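Local coordinates for protein GDSL-like Lipase (Parabacteroides distasonis, PDB 3P94) that is a GDSL-like serine hydrolase of the SGNH family with a flavodoxin-like fold, and may act as a lysophospholipase on phosphatidylcholine-derived lipids, at residues G10-A15 with V50-S55; I87-G92 with P132-A137; T157-H162 with K193-A198. One frame throughout, in Å; residues are numbered along the deposited sequence.

How the contacts relate
Contacts 1 and 3 both reach the central parallel sheet, each at one of its outermost strands: 49-53 in contact 1, 157-159 in contact 3. They lie on opposite sides of the chain's centre, their own centres about 22 Å apart. Contact 1 joins its strand to the N-terminal region and is partly buried, with an arginine-tyrosine stack, a hydroxyl bond and a bridging water. Contact 3, also partly buried, sets the C-terminal helix on its strand almost wholly by hydrocarbon contacts. Contact 2 joins no strands: two loops meet about 16 Å from the chain's centre, mostly through buried residues, with selenomethionine against a carbonyl and an imidazole, and isoleucine against proline.

Contact 1. Residues G10-A15 with V50-S55; sequences GRYAEA and VDRGIS
Asp51 and Tyr12 are linked by a water that donates to Asp51 OD2 and to Tyr12 OH, 2.8 Å from each, at the point where strand 49-53, an outermost strand of the parallel sheet in this flavodoxin-like fold, meets the N-terminal region. Asp51 OD1 also accepts from Gly53 N in an Asx turn. Arg52 bends at chi2 (-65°), which brings CD over one face of the Tyr12 ring, 3.6 Å from its centroid in a CH-pi contact. The guanidinium beyond lies flat on the same ring, the planes 11° apart, with Val50 CG1 against its other face. Arg52 NH1 donates to Asp51 O, and NE to Asn16 OD1. Gly53 O lies at the ring edge, in plane, and accepts from Tyr12 OH at 2.7 Å. An alanine in place of Tyr12 would probably leave Gly53 O without this donor and open a gap between Arg11 and Arg52. Ile54 CG1 touches Tyr12 CE2 at 3.6 Å. Arg11 CG lies over the opposite ring face, offset toward the rim, its guanidinium goes on to a salt bridge with Asp34, and Arg11 CB packs 3.6 Å from Ile54 CD1.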
loop_
_atom_site.group_PDB
_atom_site.type_symbol
_atom_site.label_atom_id
_atom_site.label_comp_id
_atom_site.label_asym_id
_atom_site.label_seq_id
_atom_site.Cartn_x
_atom_site.Cartn_y
_atom_site.Cartn_z
ATOM N N GLY A 10 5.739 -7.671 15.587
ATOM C CA GLY A 10 4.896 -8.584 16.354
ATOM C C GLY A 10 3.532 -8.864 15.752
ATOM O O GLY A 10 2.926 -9.884 16.074
ATOM N N ARG A 11 3.032 -7.981 14.867
ATOM C CA ARG A 11 1.719 -8.172 14.244
ATOM C C ARG A 11 1.663 -9.459 13.392
ATOM O O ARG A 11 0.705 -10.233 13.531
ATOM C CB ARG A 11 1.322 -6.947 13.404
ATOM C CG ARG A 11 0.048 -7.124 12.532
ATOM C CD ARG A 11 -1.274 -7.101 13.307
ATOM N NE ARG A 11 -2.401 -7.420 12.432
ATOM C CZ ARG A 11 -3.060 -6.524 11.702
ATOM N NH1 ARG A 11 -2.739 -5.238 11.768
ATOM N NH2 ARG A 11 -4.060 -6.905 10.920
ATOM N N TYR A 12 2.672 -9.697 12.535
ATOM C CA TYR A 12 2.646 -10.883 11.667
ATOM C C TYR A 12 3.779 -11.887 11.899
ATOM O O TYR A 12 3.875 -12.855 11.136
ATOM C CB TYR A 12 2.677 -10.448 10.206
ATOM C CG TYR A 12 1.424 -9.720 9.767
ATOM C CD1 TYR A 12 0.203 -10.386 9.679
ATOM C CD2 TYR A 12 1.474 -8.392 9.362
ATOM C CE1 TYR A 12 -0.943 -9.737 9.235
ATOM C CE2 TYR A 12 0.338 -7.736 8.899
ATOM C CZ TYR A 12 -0.871 -8.407 8.854
ATOM O OH TYR A 12 -1.990 -7.772 8.401
ATOM N N ALA A 13 4.622 -11.689 12.937
ATOM C CA ALA A 13 5.745 -12.597 13.223
ATOM C C ALA A 13 5.285 -14.077 13.287
ATOM O O ALA A 13 5.905 -14.934 12.666
ATOM C CB ALA A 13 6.420 -12.202 14.528
ATOM N N GLU A 14 4.165 -14.351 13.983
ATOM C CA GLU A 14 3.615 -15.697 14.140
ATOM C C GLU A 14 2.985 -16.204 12.848
ATOM O O GLU A 14 3.241 -17.349 12.461
ATOM C CB GLU A 14 2.606 -15.749 15.304
ATOM C CG GLU A 14 3.261 -15.706 16.673
ATOM C CD GLU A 14 4.292 -16.787 16.952
ATOM O OE1 GLU A 14 4.047 -17.966 16.611
ATOM O OE2 GLU A 14 5.359 -16.444 17.509
ATOM N N ALA A 15 2.176 -15.361 12.182
ATOM C CA ALA A 15 1.518 -15.682 10.916
ATOM C C ALA A 15 2.531 -16.079 9.830
ATOM O O ALA A 15 2.260 -17.004 9.066
ATOM C CB ALA A 15 0.698 -14.503 10.449
ATOM N N VAL A 50 -0.954 -12.945 0.186
ATOM C CA VAL A 50 -0.576 -12.821 1.592
ATOM C C VAL A 50 -0.851 -11.375 2.004
ATOM O O VAL A 50 -0.273 -10.459 1.425
ATOM C CB VAL A 50 0.893 -13.254 1.855
ATOM C CG1 VAL A 50 1.287 -13.021 3.307
ATOM C CG2 VAL A 50 1.112 -14.710 1.479
ATOM N N ASP A 51 -1.738 -11.175 2.984
ATOM C CA ASP A 51 -2.126 -9.847 3.465
ATOM C C ASP A 51 -1.169 -9.403 4.576
ATOM O O ASP A 51 -1.103 -10.030 5.633
ATOM C CB ASP A 51 -3.600 -9.887 3.941
ATOM C CG ASP A 51 -4.116 -8.687 4.726
ATOM O OD1 ASP A 51 -3.486 -7.588 4.636
ATOM O OD2 ASP A 51 -5.172 -8.829 5.396
ATOM N N ARG A 52 -0.417 -8.333 4.324
ATOM C CA ARG A 52 0.530 -7.804 5.300
ATOM C C ARG A 52 0.305 -6.297 5.534
ATOM O O ARG A 52 1.247 -5.559 5.831
ATOM C CB ARG A 52 1.988 -8.128 4.890
ATOM C CG ARG A 52 2.376 -9.623 5.033
ATOM C CD ARG A 52 2.338 -10.071 6.498
ATOM N NE ARG A 52 2.627 -11.490 6.711
ATOM C CZ ARG A 52 1.702 -12.439 6.809
ATOM N NH1 ARG A 52 0.418 -12.144 6.674
ATOM N NH2 ARG A 52 2.056 -13.695 7.031
ATOM N N GLY A 53 -0.960 -5.872 5.468
ATOM C CA GLY A 53 -1.335 -4.489 5.750
ATOM C C GLY A 53 -1.396 -4.232 7.244
ATOM O O GLY A 53 -1.815 -5.113 7.994
ATOM N N ILE A 54 -0.925 -3.064 7.704
ATOM C CA ILE A 54 -0.983 -2.695 9.134
ATOM C C ILE A 54 -1.503 -1.269 9.262
ATOM O O ILE A 54 -0.846 -0.326 8.795
ATOM C CB ILE A 54 0.356 -2.872 9.907
ATOM C CG1 ILE A 54 0.793 -4.355 9.951
ATOM C CG2 ILE A 54 0.200 -2.342 11.359
ATOM C CD1 ILE A 54 2.118 -4.644 10.707
ATOM N N SER A 55 -2.663 -1.113 9.942
ATOM C CA SER A 55 -3.293 0.183 10.164
ATOM C C SER A 55 -2.327 1.236 10.719
ATOM O O SER A 55 -1.529 0.926 11.596
ATOM C CB SER A 55 -4.470 0.044 11.118
ATOM O OG SER A 55 -5.493 -0.716 10.502
HETATM O O HOH W 1 -4.637 -8.490 8.083
#

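Contact 2. Residues I87-G92 with P132-A137; sequences IAHNNG and PGMQPA
Ile87 meets Pro136 at the end of helix 84-87, where the chain leaves the GxND signature of SGNH hydrolases through a Schellman motif and lies against the loop that leads into helix 137-153. The two side chains cross at about a right angle: CG2 of Ile87, anti to its backbone N, rests 3.8 Å from Pro136 CB. At Ala88 the backbone does the work. Ala88 O lies 3.7 Å from SE of Met134, a residue built as selenomethionine, in a van der Waals contact, and the same oxygen accepts a hydrogen bond from Arg131 NE. The methyl of Ala88 and the ring of Pro136 both reach Phe128, so the two loops share an apolar neighbour. His89 takes positive phi (60°) and ends the helix, its ND1 bonded to Asp86 O. On the imidazole, CD2 and NE2 lie near Met134, whose terminal CE comes obliquely to the ring, 3.9 Å from His89 CD2 and 4.1 Å from His89 NE2. SE itself is 5.1 Å from the ring centroid in an oblique Met-aromatic contact. A nearly eclipsed chi2 of -127° in Met134 places SE beside the Ala88 carbonyl. The type I beta turn from His89 to Gly92 is closed by Gly92 N donating to His89 O at 3.0 Å.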
loop_
_atom_site.group_PDB
_atom_site.type_symbol
_atom_site.label_atom_id
_atom_site.label_comp_id
_atom_site.label_asym_id
_atom_site.label_seq_id
_atom_site.Cartn_x
_atom_site.Cartn_y
_atom_site.Cartn_z
ATOM N N ILE A 87 1.653 11.418 4.486
ATOM C CA ILE A 87 1.026 12.710 4.137
ATOM C C ILE A 87 0.245 13.221 5.371
ATOM O O ILE A 87 0.244 14.423 5.645
ATOM C CB ILE A 87 0.152 12.589 2.837
ATOM C CG1 ILE A 87 1.056 12.267 1.613
ATOM C CG2 ILE A 87 -0.671 13.879 2.569
ATOM C CD1 ILE A 87 0.332 11.875 0.294
ATOM N N ALA A 88 -0.331 12.298 6.157
ATOM C CA ALA A 88 -1.052 12.646 7.392
ATOM C C ALA A 88 -0.087 12.882 8.587
ATOM O O ALA A 88 -0.545 13.266 9.672
ATOM C CB ALA A 88 -2.048 11.552 7.729
ATOM N N HIS A 89 1.234 12.658 8.383
ATOM C CA HIS A 89 2.307 12.792 9.382
ATOM C C HIS A 89 2.094 11.858 10.589
ATOM O O HIS A 89 2.352 12.263 11.730
ATOM C CB HIS A 89 2.470 14.242 9.877
ATOM C CG HIS A 89 2.907 15.245 8.858
ATOM N ND1 HIS A 89 3.366 14.887 7.593
ATOM C CD2 HIS A 89 2.931 16.583 8.968
ATOM C CE1 HIS A 89 3.633 16.027 6.981
ATOM N NE2 HIS A 89 3.369 17.066 7.763
ATOM N N ASN A 90 1.654 10.607 10.344
ATOM C CA ASN A 90 1.433 9.634 11.427
ATOM C C ASN A 90 2.720 9.333 12.204
ATOM O O ASN A 90 2.656 9.080 13.405
ATOM C CB ASN A 90 0.844 8.330 10.892
ATOM C CG ASN A 90 -0.645 8.373 10.676
ATOM O OD1 ASN A 90 -1.254 9.434 10.567
ATOM N ND2 ASN A 90 -1.255 7.211 10.581
ATOM N N ASN A 91 3.876 9.346 11.515
ATOM C CA ASN A 91 5.169 9.101 12.152
ATOM C C ASN A 91 5.962 10.421 12.236
ATOM O O ASN A 91 7.199 10.427 12.236
ATOM C CB ASN A 91 5.965 8.001 11.411
ATOM C CG ASN A 91 7.164 7.525 12.201
ATOM O OD1 ASN A 91 7.063 7.198 13.379
ATOM N ND2 ASN A 91 8.341 7.579 11.606
ATOM N N GLY A 92 5.226 11.528 12.341
ATOM C CA GLY A 92 5.807 12.862 12.417
ATOM C C GLY A 92 5.965 13.489 11.049
ATOM O O GLY A 92 5.607 12.875 10.045
ATOM N N PRO A 132 -7.292 17.000 10.764
ATOM C CA PRO A 132 -7.859 18.056 9.899
ATOM C C PRO A 132 -6.882 19.135 9.411
ATOM O O PRO A 132 -5.848 19.380 10.031
ATOM C CB PRO A 132 -8.939 18.689 10.787
ATOM C CG PRO A 132 -8.527 18.365 12.178
ATOM C CD PRO A 132 -7.944 16.996 12.092
ATOM N N GLY A 133 -7.257 19.772 8.302
ATOM C CA GLY A 133 -6.542 20.875 7.659
ATOM C C GLY A 133 -5.205 20.552 7.030
ATOM O O GLY A 133 -4.371 21.446 6.897
HETATM N N MSE A 134 -4.942 19.305 6.665
HETATM C CA MSE A 134 -3.680 18.921 5.991
HETATM C C MSE A 134 -3.680 19.021 4.464
HETATM O O MSE A 134 -2.659 18.784 3.884
HETATM C CB MSE A 134 -3.233 17.501 6.349
HETATM C CG MSE A 134 -3.393 17.201 7.791
HETATM SE SE MSE A 134 -1.807 16.546 8.567
HETATM C CE MSE A 134 -0.644 17.847 8.066
ATOM N N GLN A 135 -4.826 19.322 3.875
ATOM C CA GLN A 135 -4.995 19.479 2.424
ATOM C C GLN A 135 -4.230 18.373 1.618
ATOM O O GLN A 135 -3.311 18.672 0.853
ATOM C CB GLN A 135 -4.565 20.890 2.004
ATOM C CG GLN A 135 -5.332 21.959 2.779
ATOM C CD GLN A 135 -5.268 23.288 2.111
ATOM O OE1 GLN A 135 -4.424 24.127 2.432
ATOM N NE2 GLN A 135 -6.187 23.529 1.194
ATOM N N PRO A 136 -4.596 17.084 1.793
ATOM C CA PRO A 136 -3.819 16.013 1.139
ATOM C C PRO A 136 -3.997 15.808 -0.369
ATOM O O PRO A 136 -3.117 15.170 -0.958
ATOM C CB PRO A 136 -4.315 14.750 1.839
ATOM C CG PRO A 136 -5.699 15.085 2.296
ATOM C CD PRO A 136 -5.626 16.522 2.697
ATOM N N ALA A 137 -5.117 16.282 -0.981
ATOM C CA ALA A 137 -5.468 16.017 -2.391
ATOM C C ALA A 137 -4.309 16.191 -3.387
ATOM O O ALA A 137 -4.014 15.250 -4.126
ATOM C CB ALA A 137 -6.656 16.857 -2.827
#

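Contact 3. Residues T157-H162 with K193-A198; sequences TYVDYH and KIVLEA
Thr157 OG1 and Ala198 O both bond Thr202 OG1: the first of these hydrogen bonds joins strand 157-159 to the C-terminal helix 185-202, while the second holds the same hydroxyl from within the helix. That strand is an outermost one of the parallel alpha/beta sheet, and the helix packs against it almost antiparallel, the axes of the short segments at 171° and 8.9 Å apart. The methyl CG2 of Thr157 rests 3.8 Å from Ala198 CB. Next along the strand, Val159 divides its branches: CG2 meets Ala198 CB at 3.5 Å, while CG1, anti to the backbone N (chi1 174°), meets Ile194 CG2 at 3.6 Å. CG1 also lies over one face of the Tyr161 ring, offset toward the rim. Strand gives way to helix 161-165 at Asp160, its N-cap, whose OD2 is bonded to Ser163 OG. The Tyr161 ring leans on Cys120 of the adjacent strand 116-120 and Leu81 of 75-81, one strand further in, and crosses Val195 obliquely. Val195 meets the ring's hydroxyl with hydrocarbon alone: Tyr161 OH lies 3.3 Å from Val195 CB and 3.5 Å from Val195 CG2.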
loop_
_atom_site.group_PDB
_atom_site.type_symbol
_atom_site.label_atom_id
_atom_site.label_comp_id
_atom_site.label_asym_id
_atom_site.label_seq_id
_atom_site.Cartn_x
_atom_site.Cartn_y
_atom_site.Cartn_z
ATOM N N THR A 157 5.131 -2.431 -12.841
ATOM C CA THR A 157 3.700 -2.252 -13.095
ATOM C C THR A 157 3.147 -1.160 -12.154
ATOM O O THR A 157 3.464 -1.166 -10.958
ATOM C CB THR A 157 2.966 -3.600 -12.898
ATOM O OG1 THR A 157 3.469 -4.540 -13.844
ATOM C CG2 THR A 157 1.446 -3.480 -13.047
ATOM N N TYR A 158 2.332 -0.229 -12.699
ATOM C CA TYR A 158 1.683 0.821 -11.910
ATOM C C TYR A 158 0.171 0.569 -11.912
ATOM O O TYR A 158 -0.429 0.417 -12.976
ATOM C CB TYR A 158 2.028 2.223 -12.449
ATOM C CG TYR A 158 1.393 3.369 -11.681
ATOM C CD1 TYR A 158 1.900 3.775 -10.447
ATOM C CD2 TYR A 158 0.323 4.089 -12.217
ATOM C CE1 TYR A 158 1.332 4.842 -9.747
ATOM C CE2 TYR A 158 -0.241 5.166 -11.535
ATOM C CZ TYR A 158 0.270 5.541 -10.303
ATOM O OH TYR A 158 -0.275 6.616 -9.645
ATOM N N VAL A 159 -0.426 0.468 -10.721
ATOM C CA VAL A 159 -1.854 0.209 -10.536
ATOM C C VAL A 159 -2.525 1.547 -10.251
ATOM O O VAL A 159 -2.323 2.123 -9.174
ATOM C CB VAL A 159 -2.091 -0.845 -9.413
ATOM C CG1 VAL A 159 -3.567 -1.020 -9.101
ATOM C CG2 VAL A 159 -1.474 -2.184 -9.779
ATOM N N ASP A 160 -3.308 2.050 -11.219
ATOM C CA ASP A 160 -3.945 3.349 -11.074
ATOM C C ASP A 160 -5.358 3.260 -10.463
ATOM O O ASP A 160 -6.384 3.447 -11.145
ATOM C CB ASP A 160 -3.965 4.105 -12.409
ATOM C CG ASP A 160 -4.266 5.595 -12.302
ATOM O OD1 ASP A 160 -4.447 6.091 -11.166
ATOM O OD2 ASP A 160 -4.288 6.267 -13.344
ATOM N N TYR A 161 -5.395 3.074 -9.139
ATOM C CA TYR A 161 -6.652 3.117 -8.394
ATOM C C TYR A 161 -7.243 4.523 -8.420
ATOM O O TYR A 161 -8.460 4.681 -8.503
ATOM C CB TYR A 161 -6.419 2.761 -6.916
ATOM C CG TYR A 161 -5.961 1.362 -6.579
ATOM C CD1 TYR A 161 -6.531 0.255 -7.198
ATOM C CD2 TYR A 161 -5.085 1.135 -5.522
ATOM C CE1 TYR A 161 -6.180 -1.042 -6.822
ATOM C CE2 TYR A 161 -4.735 -0.152 -5.133
ATOM C CZ TYR A 161 -5.287 -1.239 -5.783
ATOM O OH TYR A 161 -4.936 -2.503 -5.397
ATOM N N HIS A 162 -6.363 5.535 -8.266
ATOM C CA HIS A 162 -6.684 6.960 -8.125
ATOM C C HIS A 162 -7.587 7.489 -9.250
ATOM O O HIS A 162 -8.627 8.073 -8.941
ATOM C CB HIS A 162 -5.386 7.800 -8.028
ATOM C CG HIS A 162 -5.621 9.216 -7.581
ATOM N ND1 HIS A 162 -6.126 10.173 -8.445
ATOM C CD2 HIS A 162 -5.415 9.788 -6.369
ATOM C CE1 HIS A 162 -6.222 11.290 -7.733
ATOM N NE2 HIS A 162 -5.799 11.113 -6.483
ATOM N N LYS A 193 -10.719 -5.495 -9.104
ATOM C CA LYS A 193 -10.735 -5.664 -10.556
ATOM C C LYS A 193 -9.438 -5.157 -11.187
ATOM O O LYS A 193 -8.838 -5.875 -11.978
ATOM C CB LYS A 193 -11.963 -4.955 -11.168
ATOM C CG LYS A 193 -12.154 -5.219 -12.656
ATOM C CD LYS A 193 -13.374 -4.507 -13.185
ATOM N N ILE A 194 -8.980 -3.956 -10.795
ATOM C CA ILE A 194 -7.776 -3.318 -11.336
ATOM C C ILE A 194 -6.490 -4.071 -10.918
ATOM O O ILE A 194 -5.633 -4.320 -11.768
ATOM C CB ILE A 194 -7.727 -1.821 -10.901
ATOM C CG1 ILE A 194 -8.942 -1.050 -11.468
ATOM C CG2 ILE A 194 -6.402 -1.149 -11.337
ATOM C CD1 ILE A 194 -9.222 0.231 -10.774
ATOM N N VAL A 195 -6.354 -4.422 -9.626
ATOM C CA VAL A 195 -5.143 -5.089 -9.136
ATOM C C VAL A 195 -5.051 -6.532 -9.662
ATOM O O VAL A 195 -3.944 -6.986 -9.939
ATOM C CB VAL A 195 -4.982 -4.995 -7.590
ATOM C CG1 VAL A 195 -5.903 -5.961 -6.829
ATOM C CG2 VAL A 195 -3.529 -5.171 -7.171
ATOM N N LEU A 196 -6.193 -7.238 -9.833
ATOM C CA LEU A 196 -6.156 -8.605 -10.359
ATOM C C LEU A 196 -5.642 -8.614 -11.801
ATOM O O LEU A 196 -4.856 -9.486 -12.152
ATOM C CB LEU A 196 -7.521 -9.300 -10.286
ATOM C CG LEU A 196 -7.965 -9.824 -8.905
ATOM C CD1 LEU A 196 -9.368 -10.361 -8.983
ATOM C CD2 LEU A 196 -7.013 -10.893 -8.363
ATOM N N GLU A 197 -6.062 -7.629 -12.610
ATOM C CA GLU A 197 -5.638 -7.484 -14.011
ATOM C C GLU A 197 -4.129 -7.170 -14.064
ATOM O O GLU A 197 -3.424 -7.750 -14.881
ATOM C CB GLU A 197 -6.460 -6.377 -14.692
ATOM C CG GLU A 197 -6.517 -6.465 -16.207
ATOM C CD GLU A 197 -7.508 -5.527 -16.874
ATOM O OE1 GLU A 197 -8.548 -5.204 -16.252
ATOM O OE2 GLU A 197 -7.259 -5.138 -18.038
ATOM N N ALA A 198 -3.640 -6.293 -13.164
ATOM C CA ALA A 198 -2.219 -5.935 -13.080
ATOM C C ALA A 198 -1.352 -7.134 -12.652
ATOM O O ALA A 198 -0.311 -7.366 -13.258
ATOM C CB ALA A 198 -2.027 -4.786 -12.112
#